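PDB 6ZTI: PlaB phospholipase from Legionella pneumophila, which is a virulence-associated alpha/beta hydrolase that probably cleaves phospholipids, with its activity controlled by tetramer formation mediated by NAD(H). Local coordinates for residues Y32-L35 with P36-L39; R275-T278 with M279-A283. One frame throughout, in Å; residues are numbered along the deposited sequence.

Contact 1. Residues Y32-L35 with P36-L39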
ATOM      1  N   TYR B  32     -38.259 -10.459   1.198  1.00 13.04           N
ATOM      2  CA  TYR B  32     -39.122 -10.866   0.094  1.00 18.23           C
ATOM      3  C   TYR B  32     -40.513 -10.248   0.153  1.00 15.92           C
ATOM      4  O   TYR B  32     -41.319 -10.500  -0.750  1.00 12.57           O
ATOM      5  CB  TYR B  32     -39.263 -12.396   0.057  1.00 15.37           C
ATOM      6  CG  TYR B  32     -37.949 -13.142  -0.078  1.00 11.34           C
ATOM      7  CD1 TYR B  32     -37.102 -12.899  -1.149  1.00 15.86           C
ATOM      8  CD2 TYR B  32     -37.570 -14.115   0.854  1.00 16.79           C
ATOM      9  CE1 TYR B  32     -35.904 -13.582  -1.284  1.00 14.60           C
ATOM     10  CE2 TYR B  32     -36.379 -14.804   0.726  1.00 14.60           C
ATOM     11  CZ  TYR B  32     -35.551 -14.530  -0.351  1.00 12.99           C
ATOM     12  OH  TYR B  32     -34.358 -15.206  -0.497  1.00 14.61           O
ATOM     13  N   GLY B  33     -40.809  -9.440   1.173  1.00 17.95           N
ATOM     14  CA  GLY B  33     -42.133  -8.871   1.303  1.00 18.50           C
ATOM     15  C   GLY B  33     -43.116  -9.985   1.606  1.00 20.29           C
ATOM     16  O   GLY B  33     -42.772 -10.997   2.210  1.00 20.64           O
ATOM     17  N   GLU B  34     -44.358  -9.803   1.157  1.00 18.01           N
ATOM     18  CA  GLU B  34     -45.371 -10.843   1.251  1.00 16.18           C
ATOM     19  C   GLU B  34     -45.605 -11.556  -0.079  1.00 15.89           C
ATOM     20  O   GLU B  34     -46.597 -12.282  -0.219  1.00 22.57           O
ATOM     21  CB  GLU B  34     -46.676 -10.251   1.799  1.00 20.18           C
ATOM     22  CG  GLU B  34     -46.520  -9.664   3.204  1.00 18.87           C
ATOM     23  CD  GLU B  34     -47.840  -9.237   3.850  1.00 32.07           C
ATOM     24  OE1 GLU B  34     -48.746  -8.735   3.146  1.00 28.09           O
ATOM     25  OE2 GLU B  34     -47.968  -9.411   5.083  1.00 45.47           O
ATOM     26  N   LEU B  35     -44.687 -11.414  -1.036  1.00 17.47           N
ATOM     27  CA  LEU B  35     -44.869 -12.059  -2.333  1.00 14.66           C
ATOM     28  C   LEU B  35     -44.916 -13.581  -2.258  1.00 14.77           C
ATOM     29  O   LEU B  35     -45.708 -14.179  -3.009  1.00 15.32           O
ATOM     30  CB  LEU B  35     -43.758 -11.615  -3.293  1.00 15.29           C
ATOM     31  CG  LEU B  35     -43.824 -12.260  -4.679  1.00 14.86           C
ATOM     32  CD1 LEU B  35     -45.167 -11.930  -5.319  1.00 15.33           C
ATOM     33  CD2 LEU B  35     -42.674 -11.838  -5.561  1.00 20.30           C
ATOM     34  N   PRO B  36     -44.123 -14.262  -1.421  1.00 18.56           N
ATOM     35  CA  PRO B  36     -44.270 -15.730  -1.320  1.00 16.05           C
ATOM     36  C   PRO B  36     -45.659 -16.174  -0.894  1.00 17.60           C
ATOM     37  O   PRO B  36     -46.247 -17.063  -1.525  1.00 17.65           O
ATOM     38  CB  PRO B  36     -43.196 -16.112  -0.289  1.00 17.85           C
ATOM     39  CG  PRO B  36     -42.176 -15.016  -0.387  1.00 16.90           C
ATOM     40  CD  PRO B  36     -42.978 -13.769  -0.639  1.00 15.18           C
ATOM     41  N   GLN B  37     -46.200 -15.585   0.175  1.00 27.88           N
ATOM     42  CA  GLN B  37     -47.564 -15.910   0.592  1.00 25.38           C
ATOM     43  C   GLN B  37     -48.572 -15.595  -0.508  1.00 23.51           C
ATOM     44  O   GLN B  37     -49.556 -16.323  -0.685  1.00 31.96           O
ATOM     45  CB  GLN B  37     -47.909 -15.146   1.874  1.00 33.03           C
ATOM     46  CG  GLN B  37     -47.189 -15.685   3.116  1.00 48.27           C
ATOM     47  CD  GLN B  37     -46.737 -14.601   4.104  1.00 61.44           C
ATOM     48  OE1 GLN B  37     -46.691 -13.410   3.780  1.00 45.40           O
ATOM     49  NE2 GLN B  37     -46.392 -15.026   5.318  1.00 46.88           N
ATOM     50  N   TRP B  38     -48.345 -14.518  -1.268  1.00 24.15           N
ATOM     51  CA  TRP B  38     -49.288 -14.157  -2.323  1.00 26.30           C
ATOM     52  C   TRP B  38     -49.255 -15.160  -3.471  1.00 26.96           C
ATOM     53  O   TRP B  38     -50.310 -15.528  -4.005  1.00 25.44           O
ATOM     54  CB  TRP B  38     -48.995 -12.750  -2.834  1.00 21.70           C
ATOM     55  CG  TRP B  38     -49.994 -12.254  -3.844  1.00 19.39           C
ATOM     56  CD1 TRP B  38     -51.246 -11.791  -3.593  1.00 21.05           C
ATOM     57  CD2 TRP B  38     -49.815 -12.172  -5.269  1.00 20.53           C
ATOM     58  NE1 TRP B  38     -51.865 -11.425  -4.769  1.00 24.94           N
ATOM     59  CE2 TRP B  38     -51.005 -11.652  -5.810  1.00 21.95           C
ATOM     60  CE3 TRP B  38     -48.767 -12.492  -6.132  1.00 25.54           C
ATOM     61  CZ2 TRP B  38     -51.175 -11.444  -7.170  1.00 27.76           C
ATOM     62  CZ3 TRP B  38     -48.938 -12.284  -7.485  1.00 31.65           C
ATOM     63  CH2 TRP B  38     -50.131 -11.762  -7.991  1.00 21.98           C
ATOM     64  N   LEU B  39     -48.058 -15.606  -3.873  1.00 24.88           N
ATOM     65  CA  LEU B  39     -47.957 -16.634  -4.908  1.00 25.34           C
ATOM     66  C   LEU B  39     -48.655 -17.913  -4.475  1.00 31.02           C
ATOM     67  O   LEU B  39     -49.248 -18.620  -5.301  1.00 34.84           O
ATOM     68  CB  LEU B  39     -46.494 -16.931  -5.235  1.00 24.56           C
ATOM     69  CG  LEU B  39     -45.705 -15.877  -6.003  1.00 30.39           C
ATOM     70  CD1 LEU B  39     -44.287 -16.368  -6.238  1.00 27.15           C
ATOM     71  CD2 LEU B  39     -46.365 -15.550  -7.324  1.00 30.93           C
TER
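L35 reaches W38 and L39 because its CG lies anti to its own backbone N (chi1 178°), which sends the branched end along the flank of the helix rather than back over the preceding loop. From there CD1 does the touching: it approaches the indole of W38 obliquely at CE3, 3.7 Å away, and meets CG of L39 at 4.0 Å. W38 also carries its CG opposite the backbone N (chi1 -175°), and its CB sits over the first helical turn, 3.6 Å from the carbonyl O of E34, while the indole runs outward to pack on M279 and A282.

Upstream, the chain turns through a type II' beta turn from Y32 to L35, with G33 in its second position. The puckered ring of P36 lies against the start of the tyrosine side chain, Y32 CB resting 3.9 Å from P36 CG. The phenol itself leads away, and its OH bonds to the carbonyl O of G58. E34 and Q37 lie across one another, Q37 OE1 standing 3.7 Å from E34 CB with the carboxylate and amide planes nearly perpendicular. The carboxylate is engaged elsewhere, OE1 accepting from M279 N.

Two backbone bonds open the helix: W38 N gives to E34 O at 3.0 Å, and L39 N gives to L35 O at 2.9 Å, the latter fairly straight at 165°. P36 has no N-H to offer, a small cost in a first turn, where amides have no preceding carbonyl of the helix to bond. F20 of strand 16-21 lies against L35, P36 and L39, and Q37 packs on L474 of a second subunit. The arrangement is an N-terminal helix start, with E34 as N-cap and helix 35-44 laid on the parallel sheet of an alpha/beta hydrolase.

Contact 2. Residues R275-T278 with M279-A283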
ATOM      1  N   ARG B 275     -39.577  -5.707  -1.811  1.00 11.08           N
ATOM      2  CA  ARG B 275     -39.853  -5.475  -0.396  1.00 13.28           C
ATOM      3  C   ARG B 275     -41.214  -4.825  -0.166  1.00 19.02           C
ATOM      4  O   ARG B 275     -41.842  -5.062   0.873  1.00 16.76           O
ATOM      5  CB  ARG B 275     -38.756  -4.599   0.213  1.00 14.03           C
ATOM      6  CG  ARG B 275     -38.890  -4.403   1.722  1.00 14.52           C
ATOM      7  CD  ARG B 275     -38.576  -5.684   2.487  1.00 19.95           C
ATOM      8  NE  ARG B 275     -38.590  -5.497   3.937  1.00 22.48           N
ATOM      9  CZ  ARG B 275     -39.671  -5.620   4.698  1.00 33.39           C
ATOM     10  NH1 ARG B 275     -40.846  -5.919   4.152  1.00 36.05           N
ATOM     11  NH2 ARG B 275     -39.575  -5.438   6.010  1.00 41.87           N
ATOM     12  N   SER B 276     -41.687  -4.006  -1.107  1.00 13.61           N
ATOM     13  CA  SER B 276     -42.918  -3.247  -0.919  1.00 14.28           C
ATOM     14  C   SER B 276     -44.189  -4.048  -1.212  1.00 19.90           C
ATOM     15  O   SER B 276     -45.291  -3.524  -1.000  1.00 17.09           O
ATOM     16  CB  SER B 276     -42.886  -1.990  -1.796  1.00 14.46           C
ATOM     17  OG  SER B 276     -43.026  -2.296  -3.170  1.00 13.44           O
ATOM     18  N   ILE B 277     -44.068  -5.302  -1.643  1.00 14.27           N
ATOM     19  CA  ILE B 277     -45.224  -6.115  -2.009  1.00 13.59           C
ATOM     20  C   ILE B 277     -45.937  -6.582  -0.746  1.00 14.76           C
ATOM     21  O   ILE B 277     -45.327  -7.205   0.130  1.00 14.80           O
ATOM     22  CB  ILE B 277     -44.791  -7.318  -2.861  1.00 12.57           C
ATOM     23  CG1 ILE B 277     -44.134  -6.847  -4.155  1.00 11.22           C
ATOM     24  CG2 ILE B 277     -45.972  -8.216  -3.170  1.00 17.97           C
ATOM     25  CD1 ILE B 277     -43.618  -7.972  -5.014  1.00 13.91           C
ATOM     26  N   THR B 278     -47.240  -6.321  -0.669  1.00 17.23           N
ATOM     27  CA  THR B 278     -48.074  -6.830   0.411  1.00 18.82           C
ATOM     28  C   THR B 278     -49.249  -7.593  -0.182  1.00 20.61           C
ATOM     29  O   THR B 278     -49.581  -7.440  -1.362  1.00 19.41           O
ATOM     30  CB  THR B 278     -48.601  -5.704   1.319  1.00 22.95           C
ATOM     31  OG1 THR B 278     -49.574  -4.926   0.609  1.00 16.86           O
ATOM     32  CG2 THR B 278     -47.465  -4.809   1.773  1.00 19.68           C
ATOM     33  N   MET B 279     -49.889  -8.416   0.657  1.00 23.22           N
ATOM     34  CA  MET B 279     -51.094  -9.107   0.215  1.00 33.00           C
ATOM     35  C   MET B 279     -52.140  -8.116  -0.268  1.00 29.09           C
ATOM     36  O   MET B 279     -52.917  -8.423  -1.182  1.00 22.05           O
ATOM     37  CB  MET B 279     -51.672  -9.962   1.346  1.00 25.57           C
ATOM     38  CG  MET B 279     -50.872 -11.219   1.679  1.00 35.38           C
ATOM     39  SD  MET B 279     -50.712 -12.336   0.277  1.00 49.39           S
ATOM     40  CE  MET B 279     -52.428 -12.731  -0.067  1.00 38.56           C
ATOM     41  N   ALA B 280     -52.160  -6.915   0.314  1.00 21.98           N
ATOM     42  CA  ALA B 280     -53.227  -5.969   0.017  1.00 26.09           C
ATOM     43  C   ALA B 280     -52.974  -5.212  -1.278  1.00 30.73           C
ATOM     44  O   ALA B 280     -53.927  -4.867  -1.988  1.00 30.24           O
ATOM     45  CB  ALA B 280     -53.394  -4.995   1.183  1.00 27.71           C
ATOM     46  N   ASN B 281     -51.714  -4.958  -1.616  1.00 21.63           N
ATOM     47  CA  ASN B 281     -51.400  -4.211  -2.820  1.00 24.93           C
ATOM     48  C   ASN B 281     -50.921  -5.095  -3.965  1.00 17.63           C
ATOM     49  O   ASN B 281     -50.773  -4.594  -5.078  1.00 17.96           O
ATOM     50  CB  ASN B 281     -50.354  -3.122  -2.513  1.00 19.87           C
ATOM     51  CG  ASN B 281     -48.934  -3.672  -2.323  1.00 21.54           C
ATOM     52  OD1 ASN B 281     -48.590  -4.762  -2.788  1.00 17.80           O
ATOM     53  ND2 ASN B 281     -48.094  -2.887  -1.653  1.00 19.36           N
ATOM     54  N   ALA B 282     -50.720  -6.396  -3.736  1.00 23.44           N
ATOM     55  CA  ALA B 282     -50.077  -7.227  -4.753  1.00 26.12           C
ATOM     56  C   ALA B 282     -50.847  -7.209  -6.068  1.00 26.17           C
ATOM     57  O   ALA B 282     -50.246  -7.113  -7.144  1.00 17.68           O
ATOM     58  CB  ALA B 282     -49.929  -8.662  -4.247  1.00 27.17           C
ATOM     59  N   ALA B 283     -52.176  -7.314  -6.011  1.00 21.78           N
ATOM     60  CA  ALA B 283     -52.956  -7.380  -7.240  1.00 30.27           C
ATOM     61  C   ALA B 283     -52.691  -6.192  -8.152  1.00 26.99           C
ATOM     62  O   ALA B 283     -52.899  -6.298  -9.365  1.00 33.66           O
ATOM     63  CB  ALA B 283     -54.447  -7.467  -6.910  1.00 34.49           C
TER
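T278 and N281 are joined by side chain-to-backbone hydrogen bonds running both ways. N281 N donates to T278 OG1 at 3.1 Å, and T278 N donates to N281 OD1 at 3.0 Å, almost straight at 175°. That second donor stands well above the plane of the amide, not on a lone pair of OD1. The hydroxyl can reach the turn because it occupies the position between the backbone N and the carbonyl carbon (chi1 70°); it also takes a weak bond from A280 N. The two side chains cross at about a right angle.

The other end of the asparagine amide reaches two residues further back, to S276. Its ND2 donates to S276 O at 2.9 Å and 171°, with the acceptor lying in the amide plane. One side chain thus grips the backbone on both sides of I277, and these two bonds fix the rotation of the amide. S276 turns its own hydroxyl elsewhere, to G272 O and to NE2 of H285.

Purely backbone bonds are less well formed. T278 O receives weak bonds from N281 N and from A282 N, the latter short at 2.8 Å but strongly bent.

Apolar contact within the turn is slight: I277 CG2 meets A282 CB at 4.1 Å. I277 leans instead on L35, and M279 lies against W38 and N41, so the apolar groups face helix 35-44.

Taken together, the T278 hydroxyl and carbonyl bonds make an ST motif, and the exchange between T278 and N281 has the reciprocal pattern of a capping box, here in the loop between strand 257-261 and helix 286-296.

In the fold
Contacts 1 and 2 are far apart in sequence but neighbours in space, their centres about 8 Å apart. Residue E34 joins them twice over: its backbone N lies 3.0 Å from I277 O, and its carboxylate OE1 lies 2.8 Å from M279 N, both probable hydrogen bonds. Beside them W38 NE1 packs 3.4 Å from A282 CB. The N-terminal turn of helix 35-44 is thereby tied to the loop ahead of helix 286-296, which also packs on it through I291 and A288. Both contacts sit on the same side of the chain, about 27 and 28 Å from its centre, and away from the thio-NAD pockets.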